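PDB 4GL6: DUF5037 domain-containing protein from Ruminococcus gnavus, which is of unknown function, a bacterial member of the DUF5037 family that combines an antiparallel four-stranded sheet with a mixed four-stranded sheet and surrounding helices. Local coordinates for residues E117-S120 / N124-D127; K82-M87 / G103-P108; L128-N133 / K137-A142. One frame throughout, in Å; residues are numbered along the deposited sequence.

Contact 1 of 3, residues E117-S120 / N124-D127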
# COMPACT_ATOMS: atom_id res chain seq x y z
N GLU A 117 9.47 -9.69 13.24
CA GLU A 117 8.73 -9.70 14.53
C GLU A 117 8.80 -8.34 15.25
O GLU A 117 7.84 -7.96 15.89
CB GLU A 117 9.21 -10.82 15.47
N GLU A 118 9.91 -7.61 15.08
CA GLU A 118 10.09 -6.27 15.68
C GLU A 118 9.46 -5.14 14.85
O GLU A 118 8.67 -4.37 15.38
CB GLU A 118 11.58 -5.94 15.93
CG GLU A 118 11.82 -4.68 16.78
CD GLU A 118 13.29 -4.32 16.97
OE1 GLU A 118 14.18 -5.18 16.82
OE2 GLU A 118 13.55 -3.14 17.29
N ILE A 119 9.86 -5.04 13.57
CA ILE A 119 9.45 -3.93 12.68
C ILE A 119 7.95 -3.90 12.34
O ILE A 119 7.38 -2.83 12.16
CB ILE A 119 10.29 -3.91 11.36
CG1 ILE A 119 10.19 -2.58 10.58
CG2 ILE A 119 9.91 -5.05 10.41
CD1 ILE A 119 10.83 -1.40 11.28
N SER A 120 7.34 -5.08 12.25
CA SER A 120 5.92 -5.20 11.89
C SER A 120 4.93 -4.72 12.95
O SER A 120 3.75 -4.60 12.67
CB SER A 120 5.59 -6.65 11.53
OG SER A 120 5.69 -7.46 12.69
N ASN A 124 6.36 0.20 17.09
CA ASN A 124 7.81 0.28 16.86
C ASN A 124 8.15 1.04 15.61
O ASN A 124 9.17 1.73 15.55
CB ASN A 124 8.43 -1.11 16.74
CG ASN A 124 8.41 -1.88 18.04
OD1 ASN A 124 8.41 -1.30 19.12
ND2 ASN A 124 8.43 -3.19 17.94
N TYR A 125 7.31 0.86 14.59
CA TYR A 125 7.49 1.53 13.32
C TYR A 125 7.33 3.05 13.48
O TYR A 125 8.14 3.81 12.97
CB TYR A 125 6.54 0.94 12.27
CG TYR A 125 6.61 1.64 10.93
CD1 TYR A 125 7.81 1.71 10.23
CD2 TYR A 125 5.47 2.21 10.35
CE1 TYR A 125 7.89 2.35 8.98
CE2 TYR A 125 5.54 2.87 9.10
CZ TYR A 125 6.74 2.93 8.44
OH TYR A 125 6.79 3.55 7.24
N VAL A 126 6.28 3.45 14.19
CA VAL A 126 6.01 4.86 14.50
C VAL A 126 7.16 5.48 15.30
O VAL A 126 7.55 6.61 15.05
CB VAL A 126 4.68 5.04 15.28
CG1 VAL A 126 4.54 6.45 15.86
CG2 VAL A 126 3.50 4.71 14.38
N ASP A 127 7.67 4.73 16.27
CA ASP A 127 8.83 5.15 17.07
C ASP A 127 10.04 5.40 16.16
O ASP A 127 10.72 6.41 16.31
CB ASP A 127 9.16 4.12 18.17
CG ASP A 127 10.56 4.31 18.75
OD1 ASP A 127 10.80 5.37 19.38
OD2 ASP A 127 11.42 3.41 18.56
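With CG of N124 anti to its carbonyl carbon (chi1 -68°), the carboxamide reaches back along the chain to the main chain of E118, while E118 has CG anti to the backbone N (chi1 -169°) and places it beside the same amide, the extended chain then leading the carboxylate away. These residues belong to two consecutive short helices, 116-119 and 122-129, joined by a turn that the contact spans. ND2 of N124 donates to the carbonyl oxygen O of E118 at 2.8 Å in a nearly straight bond, with 172° at the hydrogen. The acceptor lies almost in the plane of the amide, whereas the donor is moderately tilted from the carbonyl plane of E118. One helix thus offers a main-chain acceptor to a side chain of the next, and the bond restrains the turning of the N124 amide. CG of E118 comes to 3.9 Å from ND2 of N124; the two side chains cross at about a right angle, with the carboxylate plane nearly perpendicular to the amide.

Beside the hydrogen bond the contact is apolar. I119 comes obliquely to the Y125 ring, its CD1 4.5 Å from CD1 of Y125, and also touches I114. The ring packs against L80, I105 and I107, while its hydroxyl is hydrogen-bonded to the main chain of L139. The carbonyl oxygen O of I119 lies 3.9 Å from CB of Y125.

Contact 2 of 3, residues K82-M87 / G103-P108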
# COMPACT_ATOMS: atom_id res chain seq x y z
N LYS A 82 -0.79 -3.83 5.75
CA LYS A 82 -2.02 -4.53 6.18
C LYS A 82 -2.69 -3.81 7.37
O LYS A 82 -3.92 -3.63 7.41
CB LYS A 82 -1.73 -6.01 6.52
CG LYS A 82 -2.94 -6.90 6.87
CD LYS A 82 -2.52 -8.36 7.06
CE LYS A 82 -3.66 -9.23 7.60
NZ LYS A 82 -4.88 -9.17 6.74
N GLN A 83 -1.87 -3.37 8.32
CA GLN A 83 -2.36 -2.62 9.49
C GLN A 83 -2.87 -1.24 9.14
O GLN A 83 -3.88 -0.80 9.69
CB GLN A 83 -1.29 -2.55 10.58
CG GLN A 83 -1.17 -3.85 11.33
CD GLN A 83 0.14 -3.95 12.03
OE1 GLN A 83 0.24 -3.67 13.23
NE2 GLN A 83 1.17 -4.31 11.28
N MSE A 84 -2.18 -0.56 8.23
CA MSE A 84 -2.61 0.79 7.77
C MSE A 84 -3.99 0.68 7.07
O MSE A 84 -4.91 1.44 7.36
CB MSE A 84 -1.55 1.43 6.85
CG MSE A 84 -1.73 2.93 6.68
SE MSE A 84 -0.70 3.63 5.22
CE MSE A 84 -1.07 5.54 5.33
N GLU A 85 -4.10 -0.32 6.19
CA GLU A 85 -5.34 -0.65 5.50
C GLU A 85 -6.48 -0.93 6.49
O GLU A 85 -7.57 -0.40 6.35
CB GLU A 85 -5.12 -1.86 4.59
CG GLU A 85 -4.25 -1.52 3.38
CD GLU A 85 -3.70 -2.73 2.63
OE1 GLU A 85 -4.14 -3.88 2.86
OE2 GLU A 85 -2.79 -2.51 1.80
N SER A 86 -6.18 -1.74 7.49
CA SER A 86 -7.16 -2.12 8.49
C SER A 86 -7.73 -0.91 9.26
O SER A 86 -8.94 -0.78 9.41
CB SER A 86 -6.54 -3.13 9.47
OG SER A 86 -7.52 -3.63 10.35
N MSE A 87 -6.83 -0.05 9.73
CA MSE A 87 -7.20 1.18 10.47
C MSE A 87 -8.02 2.17 9.61
O MSE A 87 -8.95 2.81 10.11
CB MSE A 87 -5.95 1.85 11.07
CG MSE A 87 -5.31 1.08 12.23
SE MSE A 87 -3.59 1.87 12.89
CE MSE A 87 -2.30 0.94 11.77
N GLY A 103 -2.43 0.19 0.92
CA GLY A 103 -1.41 0.79 1.78
C GLY A 103 -0.09 0.85 1.04
O GLY A 103 0.28 -0.12 0.40
N ASP A 104 0.61 1.98 1.15
CA ASP A 104 1.88 2.24 0.47
C ASP A 104 2.92 2.69 1.50
O ASP A 104 3.12 3.88 1.72
CB ASP A 104 1.64 3.30 -0.63
CG ASP A 104 2.89 3.63 -1.46
OD1 ASP A 104 3.88 2.85 -1.51
OD2 ASP A 104 2.85 4.68 -2.09
N ILE A 105 3.53 1.70 2.15
CA ILE A 105 4.55 1.89 3.17
C ILE A 105 5.86 1.34 2.62
O ILE A 105 5.90 0.22 2.21
CB ILE A 105 4.17 1.16 4.47
CG1 ILE A 105 2.94 1.84 5.09
CG2 ILE A 105 5.32 1.18 5.48
CD1 ILE A 105 2.29 1.08 6.23
N ILE A 106 6.90 2.17 2.60
CA ILE A 106 8.24 1.81 2.10
C ILE A 106 9.27 1.89 3.23
O ILE A 106 9.54 2.96 3.74
CB ILE A 106 8.68 2.75 0.97
CG1 ILE A 106 7.73 2.60 -0.26
CG2 ILE A 106 10.14 2.49 0.59
CD1 ILE A 106 7.76 1.24 -0.96
N ILE A 107 9.85 0.74 3.58
CA ILE A 107 10.88 0.62 4.61
C ILE A 107 12.23 0.89 3.94
O ILE A 107 12.58 0.17 3.00
CB ILE A 107 10.94 -0.81 5.17
CG1 ILE A 107 9.62 -1.19 5.83
CG2 ILE A 107 12.08 -0.97 6.17
CD1 ILE A 107 9.17 -0.27 6.94
N PRO A 108 12.99 1.91 4.40
CA PRO A 108 14.29 2.23 3.78
C PRO A 108 15.41 1.20 4.10
O PRO A 108 15.31 0.47 5.11
CB PRO A 108 14.62 3.61 4.36
CG PRO A 108 13.92 3.63 5.69
CD PRO A 108 12.70 2.77 5.56
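E85 and G103 meet through one hydrogen bond: the backbone N of G103 donates to OE2 of E85 at 2.9 Å, with 160° at the hydrogen. The oxygen receives it on its anti lone pair, the one turned away from OE1. Two helical turns before E85, R78 forms a salt bridge to the same OE2, so this carboxylate oxygen is gripped by a main-chain N-H and a guanidinium group together, a combination likely to favour the charged form. Beside this polar pair lies an apolar one. The selenomethionine M84 keeps CG anti to its backbone N (chi1 -163°) and runs out extended, crossing I105 at a slant; CD1 of I105 rests 3.9 Å from CB of M84 and 4.1 Å from its SE.

The two pairs join helix 75-95 to the end of strand 99-104, an outermost strand of the mixed sheet, and to the chain leaving it: the chain leaves the helix, turns and enters the strand, whose end passes beside the helix at E85 and M84. An alanine in place of E85 would probably leave the G103 N-H and the R78 guanidinium without their shared acceptor and loosen the hold of the helix on this strand end. Farther out, Y167 and L171 of helix 156-171 pack on M84. I105 is enclosed by L80 from its helix side and by W122 and Y125 of helix 122-129.

Contact 3 of 3, residues L128-N133 / K137-A142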
# COMPACT_ATOMS: atom_id res chain seq x y z
N LEU A 128 10.30 4.47 15.25
CA LEU A 128 11.40 4.62 14.30
C LEU A 128 11.21 5.86 13.41
O LEU A 128 12.15 6.62 13.21
CB LEU A 128 11.60 3.35 13.46
CG LEU A 128 12.52 2.25 14.00
CD1 LEU A 128 12.31 1.87 15.47
CD2 LEU A 128 12.34 1.05 13.08
N CYS A 129 9.98 6.07 12.93
CA CYS A 129 9.69 7.21 12.04
C CYS A 129 9.77 8.57 12.71
O CYS A 129 10.33 9.49 12.12
CB CYS A 129 8.32 7.06 11.36
SG CYS A 129 8.23 5.68 10.21
N ASN A 130 9.26 8.67 13.93
CA ASN A 130 9.15 9.95 14.64
C ASN A 130 10.37 10.29 15.53
O ASN A 130 10.27 10.22 16.76
CB ASN A 130 7.84 9.94 15.47
CG ASN A 130 6.60 9.67 14.62
OD1 ASN A 130 6.64 9.65 13.37
ND2 ASN A 130 5.47 9.50 15.31
N GLN A 131 11.50 10.65 14.94
CA GLN A 131 12.70 11.00 15.75
C GLN A 131 12.67 12.42 16.35
O GLN A 131 13.06 12.61 17.50
CB GLN A 131 14.00 10.78 14.95
CG GLN A 131 14.28 9.34 14.55
CD GLN A 131 14.54 8.42 15.75
OE1 GLN A 131 13.84 7.43 15.96
NE2 GLN A 131 15.52 8.78 16.58
N SER A 132 12.22 13.41 15.58
CA SER A 132 12.17 14.81 16.04
C SER A 132 11.37 15.65 15.09
O SER A 132 10.99 15.15 14.03
CB SER A 132 13.58 15.43 16.20
OG SER A 132 14.28 15.51 14.98
N ASN A 133 11.13 16.92 15.43
CA ASN A 133 10.39 17.83 14.52
C ASN A 133 11.11 18.13 13.20
O ASN A 133 10.46 18.63 12.29
CB ASN A 133 10.03 19.16 15.18
CG ASN A 133 9.14 19.01 16.40
OD1 ASN A 133 8.39 18.04 16.54
ND2 ASN A 133 9.21 20.00 17.27
N LYS A 137 10.02 10.56 9.20
CA LYS A 137 9.73 9.83 8.00
C LYS A 137 8.21 9.75 7.86
O LYS A 137 7.50 9.52 8.84
CB LYS A 137 10.32 8.42 8.09
CG LYS A 137 9.89 7.50 6.94
CD LYS A 137 10.38 6.06 7.08
CE LYS A 137 9.63 5.12 6.13
NZ LYS A 137 9.75 5.50 4.69
N THR A 138 7.74 9.95 6.63
CA THR A 138 6.35 9.78 6.30
C THR A 138 6.04 8.29 6.50
O THR A 138 6.66 7.44 5.87
CB THR A 138 6.06 10.15 4.83
OG1 THR A 138 6.30 11.54 4.63
CG2 THR A 138 4.62 9.87 4.50
N LEU A 139 5.09 8.01 7.38
CA LEU A 139 4.68 6.64 7.73
C LEU A 139 4.29 5.89 6.47
O LEU A 139 4.73 4.76 6.24
CB LEU A 139 3.50 6.65 8.69
CG LEU A 139 3.77 7.21 10.09
CD1 LEU A 139 2.46 7.23 10.85
CD2 LEU A 139 4.83 6.44 10.86
N GLY A 140 3.49 6.56 5.65
CA GLY A 140 3.12 6.04 4.35
C GLY A 140 1.96 6.80 3.75
O GLY A 140 1.57 7.87 4.24
N SER A 141 1.44 6.24 2.67
CA SER A 141 0.31 6.78 1.96
C SER A 141 -0.74 5.71 1.82
O SER A 141 -0.42 4.53 1.80
CB SER A 141 0.76 7.26 0.59
OG SER A 141 1.78 8.23 0.77
N ALA A 142 -2.01 6.11 1.80
CA ALA A 142 -3.12 5.19 1.58
C ALA A 142 -3.82 5.63 0.30
O ALA A 142 -4.15 6.81 0.18
CB ALA A 142 -4.08 5.22 2.73
O HOH W 1 5.74 10.41 10.83
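C129 turns its side chain toward the segment 137-142, where the thiol meets two neighbours: the aliphatic chain of K137 and a methyl branch of L139. SG lies anti to the carbonyl carbon (chi1 -66°), which sets it 3.5 Å from CD2 of L139 and 3.8 Å from CD of K137. K137 passes alongside the sulfur with its CB, CG and CD, extended until the bend at chi4, and its ammonium group continues away to the main-chain carbonyl of I106. L139 presents only the CD2 branch, which also touches CB of C129; L139 also packs on W122 and V126.

The contact links the last turn of helix 122-129, whose helical geometry ends at N130, to the chain that leads into strand 140-147 of the mixed sheet. Here the chain reverses, and N of K137 donates to O of C129 at 3.1 Å. That bond is bent, 138° at the hydrogen, with the donor well tilted from the carbonyl plane. A water bridges the segments a second time, donating to OD1 of N130 and to O of K137, each at 2.8 Å; ND2 of N130 binds the carbonyl of G172. O of C129, OD1 of N130 and N and O of K137 are thus paired, implying a junction that combines one bent main-chain bond and a water bridge with a small apolar cluster around the buried thiol.

Along the chain the contacts follow in the order 2, 1, 3, their centres about 12 Å apart in each pairing. Y125 of contact 1 lies where all three meet: its OH bonds to O of L139 in contact 3 at 2.6 Å, and its CE1 packs 3.6 Å from CD1 of I107 in contact 2. Contacts 1 and 2 are also joined by NE2 of Q83 to O of S120, 2.9 Å. Contacts 2 and 3 share the mixed sheet, where N of D104 meets O of S141 at 2.8 Å, and NZ of K137 reaches O of I106 at 2.7 Å. No active site is known; a glycerol, probably from crystallisation, lies about 5 Å from the side chain of E85 in contact 2.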